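Local coordinates for flavin-nucleotide-binding protein (Mycobacterium smegmatis, PDB 4YBN), which binds FAD and heme as a split beta-barrel flavoprotein related to pyridoxamine 5'-phosphate oxidases and probably serves as an oxidoreductase, at the interface of chains A and B. Sequence-based numbering; all coordinates share one arbitrary frame. Chains: chain A/B, Flavin-nucleotide-binding protein.

Contact 1: the interface of chains A and B. Residues chain A 127, 134, 138, 141; chain B 92-95.
A:Arg134 and A:Leu138 lie over the loop B:Ala92 to B:Ser95 in this split beta-barrel protein of the pyridoxamine 5'-phosphate oxidase family, whose members commonly pair as dimers. The arginine starts the short helix 134-137; its chain bends at chi2 (57°) and then runs out straight, carrying the guanidinium to the carbonyl of B:Ala92. A:Arg134 NH2 donates to B:Ala92 O at 2.9 Å, with the oxygen close to the guanidinium plane while the donor is tilted from the carbonyl plane. Water 1, at the same edge, joins NE to that oxygen, so the carbonyl is gripped both directly and through water. A long side chain with several N-H groups suits this reach toward a loop carbonyl.

Leucine supplies the apolar cover on one face of the guanidinium. CD2 of A:Leu138 lies 3.3 Å above the guanidinium plane of A:Arg134, toward its rim, and the same methyl lies 4.1 Å from B:Ser94 CA. A:Leu138 CD1, the second methyl, packs on B:Ser95 CB at 3.8 Å, and A:Thr127 OG1 approaches the same carbon from helix 116-130.

Small hydroxyl side chains end the patch. B:Ser95 OG sits between its backbone N and carbonyl carbon (chi1 62°), pointing at A:Ser141 OG, 3.3 Å away. Waters 2 and 3 each bridge the pair, at 2.9 Å and 3.1 Å respectively from A:Ser141 OG, and so couple two serines that share no assigned direct bond.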
ATOM      1  N   THR A 127     -19.704  -3.472  -0.779  1.00 28.18           N
ATOM      2  CA  THR A 127     -19.923  -2.272  -1.609  1.00 30.56           C
ATOM      3  C   THR A 127     -20.074  -0.963  -0.818  1.00 29.31           C
ATOM      4  O   THR A 127     -19.480   0.055  -1.159  1.00 35.29           O
ATOM      5  CB  THR A 127     -21.188  -2.483  -2.429  1.00 27.67           C
ATOM      6  OG1 THR A 127     -20.914  -3.520  -3.352  1.00 29.39           O
ATOM      7  CG2 THR A 127     -21.617  -1.230  -3.143  1.00 31.41           C
ATOM      8  N   ARG A 134     -24.086   3.274  -1.355  1.00 30.68           N
ATOM      9  CA  ARG A 134     -24.233   3.008  -2.760  1.00 29.23           C
ATOM     10  C   ARG A 134     -25.199   1.906  -3.012  1.00 31.40           C
ATOM     11  O   ARG A 134     -25.876   1.924  -4.028  1.00 30.64           O
ATOM     12  CB  ARG A 134     -22.903   2.645  -3.404  1.00 25.70           C
ATOM     13  CG  ARG A 134     -22.903   2.470  -4.904  1.00 27.37           C
ATOM     14  CD  ARG A 134     -23.402   3.735  -5.642  1.00 27.40           C
ATOM     15  NE  ARG A 134     -23.238   3.621  -7.090  1.00 26.19           N
ATOM     16  CZ  ARG A 134     -23.880   4.346  -7.975  1.00 27.25           C
ATOM     17  NH1 ARG A 134     -24.741   5.271  -7.584  1.00 29.17           N
ATOM     18  NH2 ARG A 134     -23.691   4.178  -9.253  1.00 25.75           N
ATOM     19  N   LEU A 138     -28.426   1.316  -6.081  1.00 33.79           N
ATOM     20  CA  LEU A 138     -28.289   0.446  -7.209  1.00 33.28           C
ATOM     21  C   LEU A 138     -29.374  -0.653  -7.191  1.00 31.40           C
ATOM     22  O   LEU A 138     -29.858  -1.056  -6.148  1.00 30.00           O
ATOM     23  CB  LEU A 138     -26.932  -0.266  -7.133  1.00 33.44           C
ATOM     24  CG  LEU A 138     -25.651   0.524  -7.025  1.00 36.32           C
ATOM     25  CD1 LEU A 138     -24.535  -0.312  -6.457  1.00 38.02           C
ATOM     26  CD2 LEU A 138     -25.238   0.968  -8.395  1.00 37.01           C
ATOM     27  N   SER A 141     -27.968  -7.208  -7.322  1.00 26.45           N
ATOM     28  CA  SER A 141     -27.145  -7.996  -8.218  1.00 25.35           C
ATOM     29  C   SER A 141     -27.969  -9.157  -8.761  1.00 27.93           C
ATOM     30  O   SER A 141     -28.909  -9.614  -8.097  1.00 27.27           O
ATOM     31  CB  SER A 141     -25.941  -8.506  -7.428  1.00 26.46           C
ATOM     32  OG  SER A 141     -25.095  -7.396  -7.055  1.00 24.93           O
TER
ATOM     33  N   ALA B  92     -19.708   2.271 -11.119  1.00 22.43           N
ATOM     34  CA  ALA B  92     -20.498   1.784 -12.247  1.00 22.48           C
ATOM     35  C   ALA B  92     -21.938   1.790 -11.874  1.00 23.45           C
ATOM     36  O   ALA B  92     -22.311   2.157 -10.746  1.00 21.54           O
ATOM     37  CB  ALA B  92     -20.037   0.376 -12.702  1.00 24.99           C
ATOM     38  N   ARG B  93     -22.775   1.464 -12.858  0.66 23.57           N
ATOM     39  CA  ARG B  93     -24.235   1.427 -12.624  0.66 26.79           C
ATOM     40  C   ARG B  93     -24.646   0.229 -11.801  0.66 27.46           C
ATOM     41  O   ARG B  93     -25.742   0.254 -11.204  0.66 30.72           O
ATOM     42  CB  ARG B  93     -25.013   1.462 -13.963  0.66 24.80           C
ATOM     43  CG  ARG B  93     -24.931   2.803 -14.634  0.66 25.39           C
ATOM     44  CD  ARG B  93     -25.565   2.767 -16.016  0.66 28.33           C
ATOM     45  NE  ARG B  93     -25.257   3.949 -16.857  0.66 27.36           N
ATOM     46  CZ  ARG B  93     -24.077   4.184 -17.468  0.66 29.61           C
ATOM     47  NH1 ARG B  93     -23.032   3.364 -17.329  0.66 29.32           N
ATOM     48  NH2 ARG B  93     -23.931   5.282 -18.220  0.66 33.91           N
ATOM     49  N   SER B  94     -23.766  -0.782 -11.714  1.00 25.49           N
ATOM     50  CA  SER B  94     -23.992  -1.982 -10.940  1.00 25.85           C
ATOM     51  C   SER B  94     -22.816  -2.156 -10.002  1.00 28.48           C
ATOM     52  O   SER B  94     -21.678  -1.745 -10.286  1.00 24.85           O
ATOM     53  CB  SER B  94     -24.035  -3.237 -11.840  1.00 28.35           C
ATOM     54  OG  SER B  94     -22.757  -3.575 -12.389  1.00 30.32           O
ATOM     55  N   SER B  95     -23.062  -2.785  -8.888  1.00 29.48           N
ATOM     56  CA  SER B  95     -21.959  -3.055  -7.959  1.00 33.04           C
ATOM     57  C   SER B  95     -21.006  -4.079  -8.581  1.00 30.84           C
ATOM     58  O   SER B  95     -19.774  -3.934  -8.458  1.00 28.95           O
ATOM     59  CB  SER B  95     -22.505  -3.530  -6.660  1.00 36.03           C
ATOM     60  OG  SER B  95     -23.208  -4.741  -6.848  1.00 47.56           O
TER
HETATM   61  O   HOH W   1     -21.280   1.736  -8.028  1.00 25.10           O
HETATM   62  O   HOH W   2     -24.389  -5.983  -9.490  1.00 31.52           O
HETATM   63  O   HOH W   3     -25.851  -5.196  -5.033  1.00 64.46           O

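Contact 2: the interface of chains A and B. Residues chain A 93, 181-184; chain B 197-198, 200-201.
The extended segment A:Trp182 to A:Gly184 meets B:Thr197 and B:Ala198 in an antiparallel beta bridge, A:Gly184 pairing with B:Thr197, and B:Ala198 N donates to A:Ala183 O at 2.9 Å in a nearly straight bond (177° at H). In this split beta-barrel flavoprotein the bridge joins the start of strand 184-192 to the short strand 196-197 of the partner. Glycine and alanine suit the seam because their small bulk lets the two backbones draw close.

On one side the indole of A:Trp182 crosses B:Thr197 obliquely. CG stands anti to the backbone N (chi1 -169°), which carries the ring out to the threonine; there A:Trp182 NE1 donates to the hydroxyl OG1 of B:Thr197 at 2.9 Å, with the oxygen tilted modestly from the ring plane. The benzene part of the indole packs on the threonine backbone, A:Trp182 CZ2 lying 3.6 Å from B:Thr197 CA. Tryptophan thus gives both a broad apolar surface and one N-H, while threonine offers the matching hydroxyl.

B:Val201 fills the middle with its two branches: CG1 turns to A:Trp182 CD1, and CG2 reaches A:Ala183 CB at 3.9 Å, beside the arginine.

Beyond it, A:Arg93 and B:Asp200 approach from opposite directions. The arginine chain is extended from CG to NE, and A:Arg93 NH1 forms a salt bridge with the carboxylate oxygen OD1 of B:Asp200 at 3.3 Å. That oxygen lies in the guanidinium plane but is met from above the carboxylate plane, the two planes standing 75° apart, so the groups do not pair side by side. NH2 makes weak bonds to OD1 and to the backbone O of B:Asp200. Behind, NE bonds weakly to A:Gly181 O, which may help steady the guanidinium, and A:Ala183 CB lies over one of its faces.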
ATOM      1  N   ARG A  93      18.025  15.267  10.542  1.00 33.46           N
ATOM      2  CA  ARG A  93      19.307  15.936  10.265  1.00 32.56           C
ATOM      3  C   ARG A  93      20.399  14.982   9.799  1.00 33.52           C
ATOM      4  O   ARG A  93      21.441  15.433   9.344  1.00 35.16           O
ATOM      5  CB  ARG A  93      19.798  16.645  11.509  1.00 33.25           C
ATOM      6  CG  ARG A  93      18.997  17.867  11.855  1.00 37.21           C
ATOM      7  CD  ARG A  93      19.451  18.317  13.227  1.00 40.99           C
ATOM      8  NE  ARG A  93      18.699  19.457  13.690  1.00 42.97           N
ATOM      9  CZ  ARG A  93      17.653  19.383  14.495  1.00 44.08           C
ATOM     10  NH1 ARG A  93      17.185  18.197  14.929  1.00 40.84           N
ATOM     11  NH2 ARG A  93      17.059  20.518  14.847  1.00 54.20           N
ATOM     12  N   GLY A 181      20.574  23.112  11.346  1.00 48.22           N
ATOM     13  CA  GLY A 181      19.848  22.463  10.236  1.00 42.23           C
ATOM     14  C   GLY A 181      18.365  22.170  10.500  1.00 39.43           C
ATOM     15  O   GLY A 181      17.952  21.906  11.650  1.00 39.48           O
ATOM     16  N   TRP A 182      17.571  22.160   9.424  1.00 40.17           N
ATOM     17  CA  TRP A 182      16.124  21.935   9.553  1.00 39.19           C
ATOM     18  C   TRP A 182      15.841  20.433   9.780  1.00 40.66           C
ATOM     19  O   TRP A 182      16.587  19.575   9.300  1.00 38.74           O
ATOM     20  CB  TRP A 182      15.406  22.400   8.278  1.00 38.60           C
ATOM     21  CG  TRP A 182      13.881  22.445   8.449  1.00 40.48           C
ATOM     22  CD1 TRP A 182      13.128  23.467   8.975  1.00 41.11           C
ATOM     23  CD2 TRP A 182      12.963  21.386   8.150  1.00 41.74           C
ATOM     24  NE1 TRP A 182      11.785  23.113   8.999  1.00 41.89           N
ATOM     25  CE2 TRP A 182      11.655  21.852   8.475  1.00 43.02           C
ATOM     26  CE3 TRP A 182      13.110  20.109   7.602  1.00 43.45           C
ATOM     27  CZ2 TRP A 182      10.500  21.058   8.293  1.00 39.47           C
ATOM     28  CZ3 TRP A 182      11.944  19.309   7.421  1.00 38.19           C
ATOM     29  CH2 TRP A 182      10.673  19.796   7.758  1.00 40.35           C
ATOM     30  N   ALA A 183      14.797  20.134  10.534  1.00 37.86           N
ATOM     31  CA  ALA A 183      14.281  18.775  10.644  1.00 37.29           C
ATOM     32  C   ALA A 183      12.749  18.867  10.759  1.00 36.44           C
ATOM     33  O   ALA A 183      12.208  19.930  11.109  1.00 33.05           O
ATOM     34  CB  ALA A 183      14.846  18.080  11.854  1.00 37.87           C
ATOM     35  N   GLY A 184      12.037  17.768  10.465  1.00 31.64           N
ATOM     36  CA  GLY A 184      10.605  17.841  10.437  1.00 29.90           C
ATOM     37  C   GLY A 184       9.941  16.699   9.692  1.00 30.75           C
ATOM     38  O   GLY A 184      10.554  15.627   9.492  1.00 27.66           O
TER
ATOM     39  N   THR B 197       7.751  21.583  10.941  1.00 35.21           N
ATOM     40  CA  THR B 197       9.055  21.765  11.512  1.00 35.26           C
ATOM     41  C   THR B 197       9.093  21.038  12.834  1.00 29.03           C
ATOM     42  O   THR B 197       8.230  21.202  13.617  1.00 33.55           O
ATOM     43  CB  THR B 197       9.297  23.262  11.721  1.00 36.18           C
ATOM     44  OG1 THR B 197       9.387  23.890  10.428  1.00 36.40           O
ATOM     45  CG2 THR B 197      10.559  23.481  12.525  1.00 35.40           C
ATOM     46  N   ALA B 198      10.123  20.262  13.084  1.00 31.83           N
ATOM     47  CA  ALA B 198      10.279  19.575  14.362  1.00 35.91           C
ATOM     48  C   ALA B 198      10.463  20.545  15.550  1.00 39.54           C
ATOM     49  O   ALA B 198      11.023  21.629  15.353  1.00 36.47           O
ATOM     50  CB  ALA B 198      11.476  18.632  14.279  1.00 35.62           C
ATOM     51  N   ASP B 200      12.593  20.777  18.015  1.00 40.77           N
ATOM     52  CA  ASP B 200      13.950  21.219  18.353  1.00 42.09           C
ATOM     53  C   ASP B 200      14.692  21.987  17.260  1.00 45.99           C
ATOM     54  O   ASP B 200      15.907  22.122  17.304  1.00 48.18           O
ATOM     55  CB  ASP B 200      14.814  20.049  18.848  1.00 45.11           C
ATOM     56  CG  ASP B 200      15.050  18.968  17.776  1.00 52.61           C
ATOM     57  OD1 ASP B 200      14.529  19.086  16.648  1.00 53.19           O
ATOM     58  OD2 ASP B 200      15.764  17.987  18.067  1.00 54.58           O
ATOM     59  N   VAL B 201      13.968  22.517  16.293  1.00 47.00           N
ATOM     60  CA  VAL B 201      14.557  23.360  15.263  1.00 45.13           C
ATOM     61  C   VAL B 201      14.282  24.863  15.555  1.00 53.06           C
ATOM     62  O   VAL B 201      13.185  25.225  15.970  1.00 53.93           O
ATOM     63  CB  VAL B 201      13.957  22.996  13.914  1.00 42.78           C
ATOM     64  CG1 VAL B 201      14.410  23.969  12.803  1.00 41.08           C
ATOM     65  CG2 VAL B 201      14.312  21.555  13.593  1.00 42.63           C
TER

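Contact 1 and contact 2 have their C-alpha centres about 48 Å apart, towards opposite ends of the same interface between two identical chains. They share the residue at position 93: chain B gives it to contact 1 through its backbone, chain A to contact 2 through its side chain. Because the interface is two-fold symmetric, each contact has a twin with the chains exchanged, so the loop holding residues 92-95 meets the partner in both ways in each copy. Joining that loop to helical and C-terminal segments of the other chain, the contacts probably help clamp the outer parts of the dimer.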